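Local coordinates for protein crustacyanin-C1 subunit (PDB 1I4U) that binds the carotenoid astaxanthin as one of the lipocalin subunits of crustacyanin, the complex that gives the lobster carapace its blue colour, at residues A[106-111]-A[152-157]. Sequence-based numbering, arbitrary orientation.
Sequences VILETD and AAFKNI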
loop_
_atom_site.group_PDB
_atom_site.type_symbol
_atom_site.label_atom_id
_atom_site.label_comp_id
_atom_site.label_asym_id
_atom_site.label_seq_id
_atom_site.Cartn_x
_atom_site.Cartn_y
_atom_site.Cartn_z
ATOM N N VAL A 106 8.384 9.045 -4.312
ATOM C CA VAL A 106 9.581 9.855 -4.392
ATOM C C VAL A 106 9.448 10.793 -5.590
ATOM O O VAL A 106 9.008 10.379 -6.683
ATOM C CB VAL A 106 10.810 8.981 -4.567
ATOM C CG1 VAL A 106 12.024 9.845 -4.771
ATOM C CG2 VAL A 106 10.988 8.079 -3.347
ATOM N N ILE A 107 9.844 12.035 -5.387
ATOM C CA ILE A 107 9.942 13.005 -6.459
ATOM C C ILE A 107 11.395 12.951 -6.898
ATOM O O ILE A 107 12.309 13.500 -6.300
ATOM C CB ILE A 107 9.481 14.402 -6.022
ATOM C CG1 ILE A 107 8.083 14.422 -5.404
ATOM C CG2 ILE A 107 9.646 15.407 -7.171
ATOM C CD1 ILE A 107 7.735 15.722 -4.673
ATOM N N LEU A 108 11.614 12.177 -7.970
ATOM C CA LEU A 108 12.995 11.972 -8.431
ATOM C C LEU A 108 13.609 13.263 -8.953
ATOM O O LEU A 108 14.821 13.488 -8.855
ATOM C CB LEU A 108 12.980 10.978 -9.578
ATOM C CG LEU A 108 12.998 9.511 -9.335
ATOM C CD1 LEU A 108 13.241 8.787 -10.657
ATOM C CD2 LEU A 108 14.065 9.091 -8.326
ATOM N N GLU A 109 12.778 14.106 -9.559
ATOM C CA GLU A 109 13.236 15.354 -10.164
ATOM C C GLU A 109 11.987 16.195 -10.468
ATOM O O GLU A 109 10.976 15.682 -10.939
ATOM C CB GLU A 109 14.026 15.136 -11.445
ATOM C CG GLU A 109 14.677 16.401 -12.012
ATOM C CD GLU A 109 15.535 16.129 -13.240
ATOM O OE1 GLU A 109 16.345 15.196 -13.207
ATOM O OE2 GLU A 109 15.372 16.842 -14.259
ATOM N N THR A 110 12.100 17.493 -10.198
ATOM C CA THR A 110 11.071 18.430 -10.605
ATOM C C THR A 110 11.679 19.832 -10.756
ATOM O O THR A 110 12.632 20.155 -10.047
ATOM C CB THR A 110 9.897 18.473 -9.636
ATOM O OG1 THR A 110 8.859 19.348 -10.123
ATOM C CG2 THR A 110 10.309 19.011 -8.280
ATOM N N ASP A 111 11.105 20.612 -11.638
ATOM C CA ASP A 111 11.405 22.050 -11.702
ATOM C C ASP A 111 10.235 22.866 -11.178
ATOM O O ASP A 111 10.310 24.100 -11.318
ATOM C CB ASP A 111 11.826 22.492 -13.100
ATOM C CG ASP A 111 10.685 22.546 -14.092
ATOM O OD1 ASP A 111 9.601 22.041 -13.755
ATOM O OD2 ASP A 111 10.916 23.089 -15.201
ATOM N N ALA A 152 16.055 10.621 -18.461
ATOM C CA ALA A 152 17.397 10.504 -17.898
ATOM C C ALA A 152 17.326 10.056 -16.455
ATOM O O ALA A 152 18.035 9.165 -16.007
ATOM C CB ALA A 152 18.172 11.798 -18.027
ATOM N N ALA A 153 16.400 10.675 -15.713
ATOM C CA ALA A 153 16.277 10.388 -14.284
ATOM C C ALA A 153 15.897 8.940 -14.029
ATOM O O ALA A 153 16.417 8.296 -13.122
ATOM C CB ALA A 153 15.277 11.311 -13.603
ATOM N N PHE A 154 14.970 8.440 -14.844
ATOM C CA PHE A 154 14.573 7.052 -14.650
ATOM C C PHE A 154 15.645 6.078 -15.122
ATOM O O PHE A 154 15.837 5.044 -14.457
ATOM C CB PHE A 154 13.241 6.852 -15.364
ATOM C CG PHE A 154 12.048 7.509 -14.666
ATOM C CD1 PHE A 154 11.659 7.031 -13.439
ATOM C CD2 PHE A 154 11.359 8.563 -15.197
ATOM C CE1 PHE A 154 10.578 7.583 -12.782
ATOM C CE2 PHE A 154 10.289 9.123 -14.561
ATOM C CZ PHE A 154 9.923 8.704 -13.310
ATOM N N LYS A 155 16.314 6.397 -16.216
ATOM C CA LYS A 155 17.424 5.534 -16.658
ATOM C C LYS A 155 18.497 5.470 -15.604
ATOM O O LYS A 155 19.128 4.424 -15.383
ATOM C CB LYS A 155 17.981 6.048 -17.968
ATOM C CG LYS A 155 17.181 5.678 -19.213
ATOM C CD LYS A 155 17.698 6.464 -20.371
ATOM C CE LYS A 155 17.701 5.954 -21.766
ATOM N NZ LYS A 155 16.738 4.886 -22.078
ATOM N N ASN A 156 18.696 6.577 -14.923
ATOM C CA ASN A 156 19.723 6.643 -13.888
ATOM C C ASN A 156 19.451 5.700 -12.719
ATOM O O ASN A 156 20.391 5.349 -11.989
ATOM C CB ASN A 156 19.870 8.077 -13.377
ATOM C CG ASN A 156 20.939 8.323 -12.351
ATOM O OD1 ASN A 156 22.151 8.299 -12.596
ATOM N ND2 ASN A 156 20.567 8.624 -11.120
ATOM N N ILE A 157 18.201 5.285 -12.525
ATOM C CA ILE A 157 17.864 4.335 -11.459
ATOM C C ILE A 157 17.414 3.001 -12.046
ATOM O O ILE A 157 16.735 2.168 -11.465
ATOM C CB ILE A 157 16.844 4.928 -10.466
ATOM C CG1 ILE A 157 15.498 5.353 -11.058
ATOM C CG2 ILE A 157 17.487 6.105 -9.753
ATOM C CD1 ILE A 157 14.354 5.363 -10.061
#
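Leu108 sets CG anti to its own carbonyl carbon (chi1 -85°) and, with chi2 near anti, its CD1 comes up against Phe154 of helix 144-156 and Ile157, just past it. Ile157 answers with CG1 between its backbone N and carbonyl carbon (chi1 60°), so that its CD1 meets Leu108 CD1 tip to tip at 3.6 Å. The same Leu108 CD1 approaches the Phe154 ring obliquely, 3.6 Å from CE1 and 3.7 Å from CD1 of that ring, and lies more loosely, 4.4 Å, from Ala153 CB. This is the lipocalin arrangement of the helix that follows barrel strand 128-137, laid against the outside of the antiparallel barrel: the axes of strand 106-110 and helix 152-156 approach to 8.8 Å at an angle of 133°. Leu108 and Glu109 form a classic beta bulge opposite Cys117 of strand 115-123, and the CA–CB bonds of both point to the helix. The extended Glu109 chain brings OE1 to 4.0 Å from Ala153 CB, while its OE2 is hydrogen-bonded to the Tyr115 hydroxyl. Between helix and barrel, the buried Phe154 ring also packs on Cys117 and meets the ring of Phe164; Ile157 rests on Tyr119 and Val15.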